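Local structure of putative oxidoreductase (Klebsiella pneumoniae subsp. pneumoniae MGH 78578, 3E82) at residues 28-33 with 298-303; 35-40 with 54-59; 134-139 with 278-283; 156-161 with 231-236. The protein probably acts as a nucleotide-dependent oxidoreductase of the Gfo/Idh/MocA family, with a Rossmann-type domain expected to bind NAD, though its substrate is not established. One frame throughout, in Å; residues are numbered along the deposited sequence.

Interaction 1. Residues 28-33 with 298-303; sequences RSVPGL and DQRQYY
Ser29 meets Arg300 side-on, the guanidinium offering two neighbouring nitrogens to two different atoms of the serine. NE donates to Ser29 OG at 2.9 Å, with a bent N-H...O angle of 143°, while NH2 donates to the backbone Ser29 O, also at 2.9 Å and nearly straight at 168°. Both oxygens lie close to the guanidinium plane, but NH2 itself stands well above the plane of the carbonyl it binds. The serine hydroxyl sits between its own backbone N and carbonyl carbon (chi1 74°), and it is also hydrogen-bonded to the carbonyl of Leu26 in helix 17-28. Next along the loop, Val30 turns its CG2 methyl to the first turn of helix 300-310, 4.0 Å from Tyr303 CB. Pro31 merely skirts the edge of the guanidinium with CD. A type II turn from Val30 to Leu33, with Gly32 at its third position, then brings the chain round into strand 33-39. There Leu33 CD1 packs 3.8 Å from Tyr303 CB, the two side chains crossing at about a right angle; the tyrosine hydroxyl leads off to a hydrogen bond with His23. On the far side of the arginine, NH1 forms a salt bridge with Asp298 OD2, 2.9 Å away, and Asp298 OD1, ahead of the turn into the helix, makes a capping bond with Arg300 N. Held by Asp298 and Ser29 together, the guanidinium has its rotation fixed, and its charge is probably balanced within the C-terminal segment while NE and NH2 join that segment to the Rossmann-type domain.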
# COMPACT_ATOMS: atom_id res chain seq x y z
N ARG B 28 6.57 7.05 37.38
CA ARG B 28 7.34 6.64 38.55
C ARG B 28 8.79 6.29 38.22
O ARG B 28 9.64 6.25 39.10
CB ARG B 28 6.63 5.47 39.24
CG ARG B 28 5.31 5.90 39.93
CD ARG B 28 4.39 4.73 40.26
NE ARG B 28 5.01 3.76 41.16
CZ ARG B 28 5.42 4.02 42.40
NH1 ARG B 28 5.27 5.24 42.92
NH2 ARG B 28 5.97 3.06 43.13
N SER B 29 9.07 6.06 36.94
CA SER B 29 10.42 5.71 36.51
C SER B 29 11.24 6.93 36.09
O SER B 29 12.42 6.81 35.76
CB SER B 29 10.37 4.74 35.33
OG SER B 29 9.98 5.43 34.15
N VAL B 30 10.62 8.11 36.12
CA VAL B 30 11.30 9.33 35.73
C VAL B 30 11.56 10.25 36.92
O VAL B 30 10.63 10.83 37.48
CB VAL B 30 10.46 10.11 34.68
CG1 VAL B 30 11.14 11.43 34.33
CG2 VAL B 30 10.28 9.26 33.43
N PRO B 31 12.84 10.40 37.31
CA PRO B 31 13.21 11.25 38.44
C PRO B 31 12.76 12.70 38.22
O PRO B 31 12.72 13.19 37.08
CB PRO B 31 14.73 11.13 38.47
CG PRO B 31 14.97 9.76 37.96
CD PRO B 31 14.01 9.68 36.79
N GLY B 32 12.42 13.38 39.31
CA GLY B 32 11.99 14.76 39.19
C GLY B 32 10.48 14.84 39.14
O GLY B 32 9.90 15.89 39.43
N LEU B 33 9.84 13.73 38.77
CA LEU B 33 8.39 13.67 38.70
C LEU B 33 7.88 12.90 39.91
O LEU B 33 8.45 11.88 40.29
CB LEU B 33 7.94 12.96 37.42
CG LEU B 33 8.33 13.59 36.09
CD1 LEU B 33 7.63 12.82 34.97
CD2 LEU B 33 7.90 15.07 36.06
N ASP B 298 12.35 3.94 23.98
CA ASP B 298 12.01 4.32 25.35
C ASP B 298 11.03 5.49 25.44
O ASP B 298 11.42 6.65 25.41
CB ASP B 298 13.27 4.66 26.15
CG ASP B 298 12.96 5.00 27.60
OD1 ASP B 298 11.86 4.62 28.08
OD2 ASP B 298 13.82 5.62 28.26
N GLN B 299 9.75 5.16 25.58
CA GLN B 299 8.73 6.20 25.67
C GLN B 299 8.82 7.04 26.96
O GLN B 299 8.12 8.04 27.10
CB GLN B 299 7.33 5.60 25.51
CG GLN B 299 6.91 4.61 26.58
CD GLN B 299 5.61 3.92 26.21
OE1 GLN B 299 4.53 4.52 26.25
NE2 GLN B 299 5.70 2.65 25.83
N ARG B 300 9.69 6.65 27.89
CA ARG B 300 9.86 7.42 29.12
C ARG B 300 10.37 8.80 28.69
O ARG B 300 10.28 9.77 29.45
CB ARG B 300 10.89 6.76 30.06
CG ARG B 300 10.46 5.42 30.64
CD ARG B 300 11.60 4.71 31.37
NE ARG B 300 12.22 5.56 32.39
CZ ARG B 300 13.38 6.20 32.23
NH1 ARG B 300 14.06 6.09 31.09
NH2 ARG B 300 13.86 6.96 33.22
N GLN B 301 10.90 8.88 27.47
CA GLN B 301 11.42 10.14 26.94
C GLN B 301 10.32 11.19 26.93
O GLN B 301 10.58 12.37 27.16
CB GLN B 301 11.98 9.96 25.53
CG GLN B 301 13.37 9.33 25.46
CD GLN B 301 14.45 10.21 26.08
OE1 GLN B 301 14.55 11.40 25.78
NE2 GLN B 301 15.26 9.62 26.95
N TYR B 302 9.08 10.78 26.66
CA TYR B 302 7.98 11.74 26.64
C TYR B 302 7.92 12.49 27.98
O TYR B 302 7.85 13.71 28.01
CB TYR B 302 6.64 11.04 26.42
CG TYR B 302 5.47 12.00 26.46
CD1 TYR B 302 5.11 12.73 25.32
CD2 TYR B 302 4.75 12.22 27.64
CE1 TYR B 302 4.07 13.65 25.35
CE2 TYR B 302 3.70 13.15 27.68
CZ TYR B 302 3.37 13.86 26.54
OH TYR B 302 2.36 14.80 26.56
N TYR B 303 7.96 11.75 29.08
CA TYR B 303 7.89 12.36 30.41
C TYR B 303 9.18 13.05 30.83
O TYR B 303 9.15 14.06 31.53
CB TYR B 303 7.47 11.32 31.45
CG TYR B 303 5.96 11.12 31.50
CD1 TYR B 303 5.12 12.16 31.89
CD2 TYR B 303 5.38 9.91 31.13
CE1 TYR B 303 3.73 12.02 31.90
CE2 TYR B 303 3.98 9.75 31.14
CZ TYR B 303 3.17 10.81 31.52
OH TYR B 303 1.79 10.67 31.52

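Interaction 2. Residues 35-40 with 54-59; sequences LAFVAS and TVIASP
Phe37 and Thr54 stand side by side on one face of a parallel strand pair, at the edge of the Rossmann-type sheet. Phe37 CB lies 3.8 Å from Thr54 O. CG stands anti to the carbonyl carbon (chi1 -58°), and the side chain lies alongside the threonine: CD1 comes within 3.7 Å of Thr54 CB and 3.9 Å of Ile56 CD1, and CE1, farther out, meets Thr54 CB and CG2. The ring also meets that of His65. A water placed over the rim of one ring face donates to Ala36 O and lies very close to Thr54 OG1. Beneath these side chains the backbones form a parallel ladder: Thr54 N to Ala36 O, Val38 N to Thr54 O (3.0 Å), Ile56 N to Val38 O, and a more bent last rung from Ser40 N to Ile56 O. On the other face Val55 CG1 rests 3.4 Å from Val38 O.

The pair closes a beta-alpha-beta crossover through helix 43-49, whose Val46 packs against Val38 and Val55. On the Phe37 face Ala39 and Ile56 meet helix 59-64, which Ser58 OG N-caps through a weak bond from Ala61 N. Strand 33-39 continues the sheet into strand 8-13, whereas strand 54-56 is its outermost strand in this chain.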
# COMPACT_ATOMS: atom_id res chain seq x y z
N LEU B 35 4.37 11.19 41.38
CA LEU B 35 2.96 10.83 41.27
C LEU B 35 2.43 10.83 42.71
O LEU B 35 2.60 9.86 43.45
CB LEU B 35 2.82 9.43 40.66
CG LEU B 35 1.38 8.90 40.53
CD1 LEU B 35 0.49 9.92 39.83
CD2 LEU B 35 1.41 7.59 39.76
N ALA B 36 1.79 11.93 43.09
CA ALA B 36 1.27 12.10 44.45
C ALA B 36 -0.23 11.85 44.59
O ALA B 36 -0.70 11.51 45.68
CB ALA B 36 1.59 13.50 44.94
N PHE B 37 -0.97 12.03 43.50
CA PHE B 37 -2.41 11.83 43.53
C PHE B 37 -2.93 10.98 42.38
O PHE B 37 -2.39 11.01 41.27
CB PHE B 37 -3.13 13.18 43.50
CG PHE B 37 -2.75 14.11 44.61
CD1 PHE B 37 -3.37 14.02 45.86
CD2 PHE B 37 -1.78 15.08 44.42
CE1 PHE B 37 -3.02 14.88 46.89
CE2 PHE B 37 -1.42 15.95 45.44
CZ PHE B 37 -2.04 15.85 46.68
N VAL B 38 -3.99 10.22 42.65
CA VAL B 38 -4.64 9.40 41.64
C VAL B 38 -6.15 9.58 41.86
O VAL B 38 -6.65 9.34 42.97
CB VAL B 38 -4.27 7.90 41.78
CG1 VAL B 38 -5.16 7.05 40.88
CG2 VAL B 38 -2.81 7.68 41.41
N ALA B 39 -6.86 10.05 40.84
CA ALA B 39 -8.30 10.22 40.97
C ALA B 39 -8.95 8.94 40.45
O ALA B 39 -8.78 8.57 39.28
CB ALA B 39 -8.79 11.42 40.17
N SER B 40 -9.66 8.26 41.34
CA SER B 40 -10.34 7.01 41.01
C SER B 40 -11.37 6.71 42.09
O SER B 40 -11.15 7.00 43.27
CB SER B 40 -9.32 5.87 40.94
OG SER B 40 -9.97 4.61 40.80
N THR B 54 -1.91 9.22 47.30
CA THR B 54 -3.17 9.74 47.83
C THR B 54 -4.27 9.63 46.78
O THR B 54 -4.15 10.18 45.68
CB THR B 54 -3.04 11.22 48.24
OG1 THR B 54 -1.99 11.36 49.20
CG2 THR B 54 -4.35 11.72 48.85
N VAL B 55 -5.36 8.92 47.10
CA VAL B 55 -6.45 8.76 46.14
C VAL B 55 -7.59 9.74 46.39
O VAL B 55 -8.10 9.83 47.51
CB VAL B 55 -7.03 7.34 46.18
CG1 VAL B 55 -8.14 7.21 45.14
CG2 VAL B 55 -5.95 6.31 45.95
N ILE B 56 -7.98 10.47 45.35
CA ILE B 56 -9.08 11.41 45.46
C ILE B 56 -10.22 10.89 44.58
O ILE B 56 -10.04 10.69 43.38
CB ILE B 56 -8.68 12.82 45.00
CG1 ILE B 56 -7.58 13.37 45.90
CG2 ILE B 56 -9.90 13.74 45.02
CD1 ILE B 56 -7.15 14.78 45.53
N ALA B 57 -11.38 10.70 45.19
CA ALA B 57 -12.54 10.18 44.48
C ALA B 57 -12.94 10.94 43.22
O ALA B 57 -13.03 10.35 42.15
CB ALA B 57 -13.74 10.09 45.43
N SER B 58 -13.17 12.25 43.33
CA SER B 58 -13.58 13.02 42.16
C SER B 58 -12.45 13.66 41.36
O SER B 58 -11.51 14.24 41.92
CB SER B 58 -14.57 14.11 42.56
OG SER B 58 -13.91 15.17 43.22
N PRO B 59 -12.55 13.58 40.02
CA PRO B 59 -11.57 14.13 39.08
C PRO B 59 -11.41 15.64 39.29
O PRO B 59 -10.29 16.15 39.31
CB PRO B 59 -12.18 13.81 37.71
CG PRO B 59 -12.97 12.58 37.98
CD PRO B 59 -13.63 12.89 39.29
O HOH W 1 -0.26 12.79 47.99

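Interaction 3. Residues 134-139 with 278-283; sequences LGIRQV and DPLVIY
Leu280 pushes its two methyls against Gly135 and its neighbours where helix 131-142 packs on the mixed sheet of the C-terminal alpha/beta domain. Residues 134-139 of the helix run 26° from the direction of strand 280-283, the axes of these short segments 10.0 Å apart at the closest, a spacing usual for a helix lying on a sheet.

The leucine puts CG anti to its carbonyl carbon, and its chi2 of 144° is off the staggered positions. CD2 is 3.7 Å from Gly135 C, and CD1 3.9 Å from Gly135 CA. Because Gly135 carries no side chain, Leu280 can come down on the helix backbone itself. Ile136 starts out pointing away from the strand, yet its CG1 branch is bent at chi2 (-53°) and CD1 returns to 3.6 Å from Leu280 CD2, crossing the leucine at a slant. The same isoleucine reaches Val250 and Phe241 on neighbouring strands of the sheet.

One turn on, Val139 meets Leu280 and Ile282 tip to tip. Gln138 skirts the leucine, its OE1 being hydrogen-bonded to Gln292 of strand 289-292. The side-chain packing is otherwise apolar, and most of the residues in it are buried. Ile282 stretches its CG1 branch out to the valine, with CD1 4.1 Å from both Val139 CG1 and CG2, while Val139 CG2 also lies 4.0 Å from Leu280 CD1.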
# COMPACT_ATOMS: atom_id res chain seq x y z
N LEU B 134 12.55 4.91 15.62
CA LEU B 134 13.88 5.50 15.79
C LEU B 134 14.86 4.89 14.80
O LEU B 134 15.69 5.60 14.22
CB LEU B 134 14.40 5.31 17.21
CG LEU B 134 13.71 6.16 18.28
CD1 LEU B 134 14.31 5.84 19.66
CD2 LEU B 134 13.90 7.64 17.95
N GLY B 135 14.77 3.58 14.61
CA GLY B 135 15.66 2.90 13.67
C GLY B 135 15.46 3.41 12.25
O GLY B 135 16.42 3.78 11.59
N ILE B 136 14.22 3.43 11.79
CA ILE B 136 13.89 3.91 10.45
C ILE B 136 14.33 5.35 10.26
O ILE B 136 14.88 5.72 9.22
CB ILE B 136 12.37 3.82 10.18
CG1 ILE B 136 11.95 2.35 10.02
CG2 ILE B 136 12.00 4.64 8.95
CD1 ILE B 136 12.77 1.58 9.00
N ARG B 137 14.07 6.18 11.27
CA ARG B 137 14.45 7.59 11.20
C ARG B 137 15.96 7.70 11.04
O ARG B 137 16.46 8.52 10.27
CB ARG B 137 14.02 8.33 12.47
CG ARG B 137 14.23 9.84 12.41
CD ARG B 137 13.92 10.50 13.75
NE ARG B 137 14.16 11.95 13.73
CZ ARG B 137 13.25 12.86 13.40
NH1 ARG B 137 12.02 12.50 13.09
NH2 ARG B 137 13.58 14.15 13.39
N GLN B 138 16.68 6.86 11.78
CA GLN B 138 18.13 6.85 11.74
C GLN B 138 18.66 6.53 10.34
O GLN B 138 19.55 7.21 9.85
CB GLN B 138 18.67 5.82 12.74
CG GLN B 138 20.17 5.65 12.71
CD GLN B 138 20.65 4.53 13.62
OE1 GLN B 138 20.24 3.37 13.49
NE2 GLN B 138 21.53 4.87 14.56
N VAL B 139 18.11 5.49 9.72
CA VAL B 139 18.56 5.12 8.37
C VAL B 139 18.28 6.25 7.37
O VAL B 139 19.13 6.58 6.55
CB VAL B 139 17.89 3.82 7.89
CG1 VAL B 139 18.34 3.50 6.47
CG2 VAL B 139 18.26 2.67 8.83
N ASP B 278 15.37 -7.20 16.54
CA ASP B 278 14.91 -7.42 15.17
C ASP B 278 15.61 -6.28 14.44
O ASP B 278 15.25 -5.12 14.59
CB ASP B 278 13.39 -7.27 15.06
CG ASP B 278 12.90 -7.39 13.62
OD1 ASP B 278 13.11 -8.46 13.01
OD2 ASP B 278 12.31 -6.42 13.09
N PRO B 279 16.61 -6.62 13.63
CA PRO B 279 17.34 -5.58 12.90
C PRO B 279 16.66 -4.94 11.72
O PRO B 279 15.67 -5.44 11.19
CB PRO B 279 18.61 -6.31 12.48
CG PRO B 279 18.07 -7.65 12.12
CD PRO B 279 17.10 -7.96 13.26
N LEU B 280 17.21 -3.81 11.32
CA LEU B 280 16.73 -3.09 10.17
C LEU B 280 17.41 -3.83 9.02
O LEU B 280 18.61 -4.14 9.12
CB LEU B 280 17.22 -1.64 10.23
CG LEU B 280 16.68 -0.78 11.37
CD1 LEU B 280 17.76 0.18 11.87
CD2 LEU B 280 15.44 -0.01 10.90
N VAL B 281 16.66 -4.16 7.98
CA VAL B 281 17.24 -4.85 6.83
C VAL B 281 17.34 -3.82 5.70
O VAL B 281 16.32 -3.31 5.21
CB VAL B 281 16.36 -6.06 6.39
CG1 VAL B 281 16.98 -6.74 5.19
CG2 VAL B 281 16.24 -7.05 7.55
N ILE B 282 18.57 -3.50 5.30
CA ILE B 282 18.82 -2.50 4.27
C ILE B 282 19.29 -3.08 2.94
O ILE B 282 20.17 -3.95 2.91
CB ILE B 282 19.89 -1.50 4.75
CG1 ILE B 282 19.44 -0.83 6.05
CG2 ILE B 282 20.16 -0.46 3.67
CD1 ILE B 282 20.51 0.04 6.70
N TYR B 283 18.71 -2.59 1.86
CA TYR B 283 19.05 -3.01 0.50
C TYR B 283 19.68 -1.83 -0.21
O TYR B 283 19.08 -0.76 -0.29
CB TYR B 283 17.79 -3.41 -0.27
CG TYR B 283 17.05 -4.59 0.30
CD1 TYR B 283 17.37 -5.89 -0.09
CD2 TYR B 283 16.06 -4.41 1.25
CE1 TYR B 283 16.71 -6.98 0.45
CE2 TYR B 283 15.39 -5.49 1.80
CZ TYR B 283 15.72 -6.77 1.40
OH TYR B 283 15.06 -7.85 1.96

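Interaction 4. Residues 156-161 with 231-236; sequences DRFRPE and SMLVAG
Strands 148-156 and 225-231 of the mixed sheet in the C-terminal alpha/beta domain run parallel to their ends, and the loops leaving them stay paired at the interface with the second subunit. Asp156 and Ser231 form a parallel bridge, and a single further bridge joins Phe158 and Leu233. Between and beyond them, Arg157 N donates to Ser231 O at 3.1 Å and Arg159 N to the backbone O of selenomethionine Met232 at 2.7 Å, each nearly along the C=O axis. Ser231 OG accepts from Leu233 N at 3.1 Å, an ST turn where the second loop leaves its strand.

Phe158 has its CG anti to the backbone N (chi1 -173°), and its ring is sandwiched: Pro160 CD lies over the centre of one face, and Ala235 CB covers the opposite face nearer the rim, a CH-pi contact 4.0 Å from the centroid. Leu233 CD2 approaches the ring at CE1 and simultaneously packs 3.6 Å from Pro160 CB. Asp246 of the second subunit packs on both Phe158 and Leu233, and Gly248 of that subunit on Ala235, so this cluster also takes part in the dimer contact.

Arg159 reaches out extended and slants across Met232, whose CE lies at the edge of the guanidinium. Asp156, with OD2 hydrogen-bonded to His154 ND1, touches Val234 through its methylene, CB to CG2 at 3.5 Å.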
# COMPACT_ATOMS: atom_id res chain seq x y z
N ASP B 156 -0.72 -4.02 11.82
CA ASP B 156 -1.56 -5.14 11.41
C ASP B 156 -1.51 -6.26 12.42
O ASP B 156 -0.50 -6.48 13.09
CB ASP B 156 -1.10 -5.68 10.04
CG ASP B 156 -1.12 -4.62 8.93
OD1 ASP B 156 -1.89 -3.65 9.06
OD2 ASP B 156 -0.39 -4.78 7.93
N ARG B 157 -2.62 -6.96 12.55
CA ARG B 157 -2.69 -8.10 13.46
C ARG B 157 -3.71 -9.08 12.89
O ARG B 157 -4.42 -8.75 11.93
CB ARG B 157 -3.05 -7.63 14.88
CG ARG B 157 -1.90 -6.82 15.47
CD ARG B 157 -1.99 -6.49 16.96
NE ARG B 157 -0.84 -5.65 17.33
CZ ARG B 157 -0.62 -5.15 18.55
NH1 ARG B 157 -1.46 -5.40 19.55
NH2 ARG B 157 0.45 -4.39 18.76
N PHE B 158 -3.76 -10.28 13.43
CA PHE B 158 -4.69 -11.28 12.93
C PHE B 158 -5.74 -11.60 13.98
O PHE B 158 -5.47 -12.29 14.96
CB PHE B 158 -3.94 -12.55 12.53
CG PHE B 158 -4.81 -13.57 11.84
CD1 PHE B 158 -5.37 -13.29 10.59
CD2 PHE B 158 -5.08 -14.79 12.44
CE1 PHE B 158 -6.18 -14.23 9.95
CE2 PHE B 158 -5.89 -15.73 11.81
CZ PHE B 158 -6.44 -15.45 10.57
N ARG B 159 -6.94 -11.09 13.75
CA ARG B 159 -8.06 -11.30 14.65
C ARG B 159 -9.34 -11.43 13.85
O ARG B 159 -10.16 -10.51 13.79
CB ARG B 159 -8.14 -10.14 15.64
CG ARG B 159 -6.95 -10.11 16.60
CD ARG B 159 -6.86 -8.84 17.42
NE ARG B 159 -5.66 -8.84 18.25
CZ ARG B 159 -5.20 -7.78 18.92
NH1 ARG B 159 -5.86 -6.63 18.86
NH2 ARG B 159 -4.10 -7.88 19.66
N PRO B 160 -9.52 -12.60 13.21
CA PRO B 160 -10.71 -12.88 12.39
C PRO B 160 -11.98 -12.91 13.22
O PRO B 160 -13.07 -12.61 12.73
CB PRO B 160 -10.38 -14.24 11.78
CG PRO B 160 -9.58 -14.90 12.87
CD PRO B 160 -8.65 -13.78 13.29
N GLU B 161 -11.83 -13.25 14.50
CA GLU B 161 -12.96 -13.33 15.42
C GLU B 161 -13.28 -11.96 16.03
O GLU B 161 -12.49 -11.42 16.81
CB GLU B 161 -12.67 -14.36 16.51
CG GLU B 161 -11.57 -13.99 17.52
CD GLU B 161 -10.24 -13.57 16.88
OE1 GLU B 161 -10.18 -12.46 16.31
OE2 GLU B 161 -9.27 -14.35 16.95
N SER B 231 -4.90 -3.01 9.64
CA SER B 231 -5.79 -4.14 9.34
C SER B 231 -5.83 -5.15 10.48
O SER B 231 -4.82 -5.41 11.11
CB SER B 231 -5.37 -4.86 8.06
OG SER B 231 -6.22 -5.98 7.84
N MSE B 232 -7.00 -5.72 10.72
CA MSE B 232 -7.17 -6.72 11.77
C MSE B 232 -7.08 -8.13 11.18
O MSE B 232 -7.24 -9.12 11.90
CB MSE B 232 -8.53 -6.54 12.46
CG MSE B 232 -8.67 -5.23 13.21
SE MSE B 232 -7.38 -5.13 14.65
CE MSE B 232 -8.61 -5.32 16.14
N LEU B 233 -6.84 -8.23 9.88
CA LEU B 233 -6.74 -9.55 9.25
C LEU B 233 -5.46 -9.78 8.47
O LEU B 233 -5.48 -9.85 7.24
CB LEU B 233 -7.93 -9.80 8.33
CG LEU B 233 -9.14 -10.46 8.99
CD1 LEU B 233 -10.10 -10.89 7.90
CD2 LEU B 233 -8.71 -11.67 9.82
N VAL B 234 -4.36 -9.92 9.18
CA VAL B 234 -3.07 -10.17 8.56
C VAL B 234 -2.40 -11.29 9.34
O VAL B 234 -1.78 -11.05 10.37
CB VAL B 234 -2.17 -8.91 8.59
CG1 VAL B 234 -0.81 -9.22 7.96
CG2 VAL B 234 -2.84 -7.77 7.84
N ALA B 235 -2.54 -12.51 8.85
CA ALA B 235 -1.95 -13.67 9.50
C ALA B 235 -0.43 -13.60 9.44
O ALA B 235 0.25 -14.15 10.30
CB ALA B 235 -2.45 -14.96 8.86
N GLY B 236 0.09 -12.93 8.41
CA GLY B 236 1.53 -12.80 8.25
C GLY B 236 1.91 -12.15 6.92
O GLY B 236 1.05 -11.92 6.08

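In the fold
From the N terminus, the chain leaves helix 17-28 through residues 28-33, the first half of interaction 1, whose partner comes only some 265 residues later. Meanwhile interaction 2 closes a short loop around helix 43-49 at one edge of the Rossmann-type sheet; it touches interaction 1 through Arg28 and Leu35. The chain then enters the C-terminal alpha/beta domain, where helix 131-142 opens interaction 3. Interaction 4 opens and closes within that span, joining loops at the dimer interface, before strand 280-284 completes interaction 3. Helix 300-310 finally closes interaction 1, which encloses the others and ties the two domains together. Interactions 2 and 3 lie about 42 Å apart, centre to centre.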